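Local coordinates for hypothetical protein XCC2953 (Xanthomonas campestris pv. campestris, PDB 2OZH), which belongs to the GNAT family and is probably an acyltransferase, perhaps an acetyltransferase, of unknown substrate, at residues I16-R21 with F76-H81; Q56-R61 with K88-A93. All blocks are in the same frame, centred on the assembly; numbering follows the deposited sequence. Where two conformers were deposited one is given.

Contact 1: I16-R21 with F76-H81; sequences IGLIHR and FVLPEH
Leu18 and Ile19, on successive positions of the helical segment 16-21, face the end of a strand and the turn after it, with CA atoms 9.9 Å apart for Leu18 and Leu78 and 9.2 Å for Ile19 and Phe76. No hydrogen bond crosses the gap, which is bridged by four apolar side chains in two pairs. In the outer pair Leu18 and Leu78 meet tip to tip: CD1 of Leu78 lies 4.0 Å from CD1 of Leu18 and 4.2 Å from Leu18 CD2, so one methyl touches both branches of its partner. With CB already directed at the turn, Leu18 CG lies anti to the backbone N (chi1 173°), on the side of its own carbonyl carbon, and both methyls end close to Leu78. The inner pair is buried. Here Ile19 CG1 approaches the Phe76 ring at its edge, near the ring plane, 4.2 Å from CZ, so that the ring's far end, and not its face, meets the isoleucine. Thr22, one turn beyond Leu18, touches Phe76 and Leu78 as well and donates a hydrogen bond from OG1 to Leu18 O. The same helix also packs on strand 55-64, Leu18 on Gln56 and Ile19 on Phe59, while segment 76-81 is hydrogen-bonded through its backbone to that strand; helix 16-26 thus covers two adjacent strands of the sheet.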
# COMPACT_ATOMS: atom_id res chain seq x y z
N ILE A 16 6.32 -1.23 -21.13
CA ILE A 16 5.38 -0.30 -20.55
C ILE A 16 4.17 -0.13 -21.45
O ILE A 16 3.04 -0.05 -20.96
CB ILE A 16 6.05 1.08 -20.24
CG1 ILE A 16 7.29 0.91 -19.35
CG2 ILE A 16 5.05 2.03 -19.63
CD1 ILE A 16 7.04 0.38 -17.97
N GLY A 17 4.37 -0.08 -22.76
CA GLY A 17 3.24 0.08 -23.67
C GLY A 17 2.30 -1.09 -23.59
O GLY A 17 1.07 -0.92 -23.62
N LEU A 18 2.84 -2.30 -23.55
CA LEU A 18 1.99 -3.48 -23.38
C LEU A 18 1.19 -3.41 -22.09
O LEU A 18 -0.01 -3.76 -22.06
CB LEU A 18 2.84 -4.76 -23.39
CG LEU A 18 2.10 -6.05 -23.05
CD1 LEU A 18 1.21 -6.51 -24.15
CD2 LEU A 18 3.07 -7.14 -22.62
N ILE A 19 1.84 -3.04 -20.99
CA ILE A 19 1.18 -2.98 -19.72
C ILE A 19 0.09 -1.92 -19.77
O ILE A 19 -1.01 -2.13 -19.28
CB ILE A 19 2.20 -2.69 -18.59
CG1 ILE A 19 3.18 -3.84 -18.43
CG2 ILE A 19 1.48 -2.39 -17.28
CD1 ILE A 19 4.42 -3.42 -17.66
N HIS A 20 0.40 -0.75 -20.29
CA HIS A 20 -0.57 0.31 -20.43
C HIS A 20 -1.78 -0.12 -21.24
O HIS A 20 -2.93 0.07 -20.83
CB HIS A 20 0.09 1.53 -21.07
CG HIS A 20 -0.83 2.66 -21.40
ND1 HIS A 20 -0.65 3.42 -22.53
CD2 HIS A 20 -1.92 3.15 -20.77
CE1 HIS A 20 -1.62 4.33 -22.58
NE2 HIS A 20 -2.38 4.21 -21.51
N ARG A 21 -1.55 -0.69 -22.41
CA ARG A 21 -2.68 -1.12 -23.25
C ARG A 21 -3.53 -2.15 -22.53
O ARG A 21 -4.75 -2.10 -22.56
CB ARG A 21 -2.16 -1.67 -24.59
CG ARG A 21 -1.51 -0.61 -25.49
CD ARG A 21 -0.53 -1.23 -26.60
NE ARG A 21 0.28 -0.13 -27.12
CZ ARG A 21 1.58 -0.04 -27.16
NH1 ARG A 21 2.38 -1.09 -26.86
NH2 ARG A 21 2.12 1.12 -27.46
N PHE A 76 -1.78 -9.88 -14.35
CA PHE A 76 -2.34 -10.40 -15.56
C PHE A 76 -1.36 -11.35 -16.26
O PHE A 76 -0.15 -11.27 -16.08
CB PHE A 76 -2.79 -9.28 -16.53
CG PHE A 76 -1.66 -8.47 -17.18
CD1 PHE A 76 -0.94 -8.98 -18.24
CD2 PHE A 76 -1.39 -7.18 -16.78
CE1 PHE A 76 0.05 -8.23 -18.90
CE2 PHE A 76 -0.40 -6.44 -17.40
CZ PHE A 76 0.32 -6.95 -18.43
N VAL A 77 -1.96 -12.21 -17.08
CA VAL A 77 -1.27 -13.05 -18.06
C VAL A 77 -1.98 -12.84 -19.38
O VAL A 77 -3.21 -12.89 -19.41
CB VAL A 77 -1.28 -14.53 -17.66
CG1 VAL A 77 -0.67 -15.39 -18.73
CG2 VAL A 77 -0.55 -14.72 -16.34
N LEU A 78 -1.24 -12.63 -20.47
CA LEU A 78 -1.87 -12.45 -21.77
C LEU A 78 -2.63 -13.70 -22.16
O LEU A 78 -2.20 -14.82 -21.84
CB LEU A 78 -0.85 -12.06 -22.82
CG LEU A 78 -0.18 -10.70 -22.59
CD1 LEU A 78 0.80 -10.46 -23.72
CD2 LEU A 78 -1.21 -9.56 -22.47
N PRO A 79 -3.78 -13.56 -22.82
CA PRO A 79 -4.64 -14.70 -23.04
C PRO A 79 -4.03 -15.88 -23.77
O PRO A 79 -4.33 -17.04 -23.41
CB PRO A 79 -5.79 -14.12 -23.88
CG PRO A 79 -5.85 -12.71 -23.50
CD PRO A 79 -4.40 -12.29 -23.25
N GLU A 80 -3.16 -15.64 -24.73
CA GLU A 80 -2.57 -16.75 -25.48
C GLU A 80 -1.51 -17.52 -24.68
O GLU A 80 -1.02 -18.55 -25.15
CB GLU A 80 -2.01 -16.30 -26.84
CG GLU A 80 -0.77 -15.50 -26.78
CD GLU A 80 -0.96 -13.98 -26.60
OE1 GLU A 80 -2.03 -13.49 -26.08
OE2 GLU A 80 0.01 -13.28 -26.97
N HIS A 81 -1.17 -17.02 -23.50
CA HIS A 81 -0.13 -17.57 -22.65
C HIS A 81 -0.68 -18.17 -21.38
O HIS A 81 0.09 -18.47 -20.46
CB HIS A 81 0.91 -16.48 -22.33
CG HIS A 81 1.68 -16.04 -23.52
ND1 HIS A 81 2.70 -16.80 -24.07
CD2 HIS A 81 1.61 -14.91 -24.26
CE1 HIS A 81 3.18 -16.17 -25.13
NE2 HIS A 81 2.53 -15.03 -25.27

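Contact 2: Q56-R61 with K88-A93; sequences QVAFAR and KALMDA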
# COMPACT_ATOMS: atom_id res chain seq x y z
N GLN A 56 7.20 -9.72 -23.18
CA GLN A 56 6.51 -9.80 -21.89
C GLN A 56 5.17 -10.50 -22.08
O GLN A 56 4.41 -10.20 -22.99
CB GLN A 56 6.30 -8.42 -21.30
CG GLN A 56 5.77 -8.50 -19.87
CD GLN A 56 5.74 -7.22 -19.13
OE1 GLN A 56 6.29 -6.22 -19.56
NE2 GLN A 56 5.14 -7.26 -17.93
N VAL A 57 4.89 -11.44 -21.17
CA VAL A 57 3.67 -12.25 -21.20
C VAL A 57 2.84 -12.12 -19.93
O VAL A 57 1.68 -12.56 -19.93
CB VAL A 57 3.99 -13.73 -21.43
CG1 VAL A 57 4.74 -13.89 -22.78
CG2 VAL A 57 4.74 -14.35 -20.31
N ALA A 58 3.38 -11.55 -18.86
CA ALA A 58 2.65 -11.53 -17.58
C ALA A 58 3.21 -10.42 -16.73
O ALA A 58 4.32 -9.93 -16.95
CB ALA A 58 2.78 -12.86 -16.87
N PHE A 59 2.45 -10.03 -15.70
CA PHE A 59 2.81 -8.92 -14.83
C PHE A 59 2.13 -9.07 -13.48
O PHE A 59 1.03 -9.62 -13.39
CB PHE A 59 2.27 -7.62 -15.46
CG PHE A 59 2.71 -6.32 -14.81
CD1 PHE A 59 4.05 -5.98 -14.72
CD2 PHE A 59 1.79 -5.43 -14.30
CE1 PHE A 59 4.45 -4.78 -14.16
CE2 PHE A 59 2.17 -4.25 -13.77
CZ PHE A 59 3.48 -3.89 -13.71
N ALA A 60 2.80 -8.57 -12.46
CA ALA A 60 2.20 -8.37 -11.13
C ALA A 60 2.91 -7.22 -10.49
O ALA A 60 4.08 -7.00 -10.74
CB ALA A 60 2.37 -9.65 -10.27
N ARG A 61 2.20 -6.47 -9.66
CA ARG A 61 2.74 -5.25 -9.11
C ARG A 61 2.46 -5.15 -7.61
O ARG A 61 1.34 -5.41 -7.18
CB ARG A 61 2.18 -4.02 -9.82
CG ARG A 61 2.87 -2.72 -9.40
CD ARG A 61 2.56 -1.59 -10.35
NE ARG A 61 1.17 -1.19 -10.37
CZ ARG A 61 0.66 -0.23 -9.60
NH1 ARG A 61 1.38 0.35 -8.66
NH2 ARG A 61 -0.58 0.15 -9.79
N LYS A 88 1.44 -18.44 -11.48
CA LYS A 88 2.05 -19.07 -10.34
C LYS A 88 3.52 -18.69 -10.27
O LYS A 88 4.04 -18.49 -9.20
CB LYS A 88 1.90 -20.61 -10.40
CG LYS A 88 2.71 -21.36 -9.30
CD LYS A 88 2.72 -22.89 -9.47
CE LYS A 88 3.26 -23.59 -8.22
NZ LYS A 88 4.75 -23.58 -8.21
N ALA A 89 4.20 -18.61 -11.41
CA ALA A 89 5.62 -18.26 -11.39
C ALA A 89 5.79 -16.87 -10.78
O ALA A 89 6.69 -16.62 -9.95
CB ALA A 89 6.24 -18.33 -12.79
N LEU A 90 4.91 -15.96 -11.17
CA LEU A 90 5.03 -14.63 -10.63
C LEU A 90 4.63 -14.58 -9.15
O LEU A 90 5.31 -13.94 -8.35
CB LEU A 90 4.26 -13.62 -11.49
CG LEU A 90 5.05 -12.99 -12.64
CD1 LEU A 90 5.47 -14.01 -13.67
CD2 LEU A 90 4.29 -11.91 -13.29
N MSE A 91 3.56 -15.26 -8.75
CA MSE A 91 3.17 -15.27 -7.36
C MSE A 91 4.18 -15.95 -6.47
O MSE A 91 4.44 -15.51 -5.34
CB MSE A 91 1.82 -15.96 -7.18
CG MSE A 91 0.67 -15.13 -7.64
SE MSE A 91 0.50 -13.40 -6.76
CE MSE A 91 0.56 -13.89 -5.20
N ASP A 92 4.79 -17.01 -6.99
CA ASP A 92 5.85 -17.64 -6.24
C ASP A 92 7.00 -16.66 -5.98
O ASP A 92 7.56 -16.60 -4.87
CB ASP A 92 6.39 -18.89 -6.96
CG ASP A 92 5.46 -20.08 -6.90
OD1 ASP A 92 4.47 -20.09 -6.15
OD2 ASP A 92 5.75 -21.05 -7.66
N ALA A 93 7.33 -15.84 -6.98
CA ALA A 93 8.38 -14.86 -6.84
C ALA A 93 7.97 -13.77 -5.86
O ALA A 93 8.80 -13.29 -5.08
CB ALA A 93 8.69 -14.25 -8.19
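Leu90 of segment 88-93 rests on the strand from Ala58 to Ala60. Gln56 begins the strand segment by reaching forward along its own strand with an extended side chain: NE2 donates to Ala58 O at 3.0 Å, a nearly straight bond (164° at the hydrogen) in which the acceptor lies in the amide plane but the donor stands well above the carbonyl plane. Its OE1 is bonded to Asp15 N, so both ends of the amide are held and its rotation is fixed. Val57 and Ala58 together face Gly50 of the neighbouring strand, forming a classic beta bulge. From Ala58 onward the strand meets helix 88-93 through Leu90 alone, which was modelled in two conformations; the CD2 contacts given here are those of one of them. Leu90 CD2 is 4.0 Å from Ala58 CB. The same methyl settles on the backbone at Phe59, 3.6 Å from Phe59 C, while the phenylalanine ring points to the other side of the sheet, against Ile19. Ala60 completes the seat, its CB 4.2 Å from Leu90 CD2, so the methyl sits between two small side chains and over the peptide units joining them. Arg61 is directed elsewhere, to Asp74 and, across the dimer, to Asp65 and Thr68 of the second subunit. On the helix, Lys88 NZ and Asp92 OD2 form a salt bridge of 2.8 Å one turn apart. The axes of segments 56-61 and 88-93 pass 8.7 Å apart, 30° from parallel, and helix 86-96 packs on the sheet as in the alpha/beta GNAT fold.

In the fold
The centres of contacts 1 and 2 are 11 Å apart, and the two share one mixed sheet in which strands 55-64 and 69-77 are antiparallel neighbours. Along the chain their segments alternate: helix 16-26, strand 55-64, strand 69-77, then helix 86-96. Direct links join them, with Phe59 N 2.9 Å from Phe76 O and Leu78 N 3.0 Å from Val57 O, both probable backbone hydrogen bonds. Contact 1 packs helix 16-26 on one face of this strand pair, and contact 2 packs helix 86-96 on the opposite face. Together they sandwich the middle of the sheet between helices, as in the alpha/beta core of GNAT proteins.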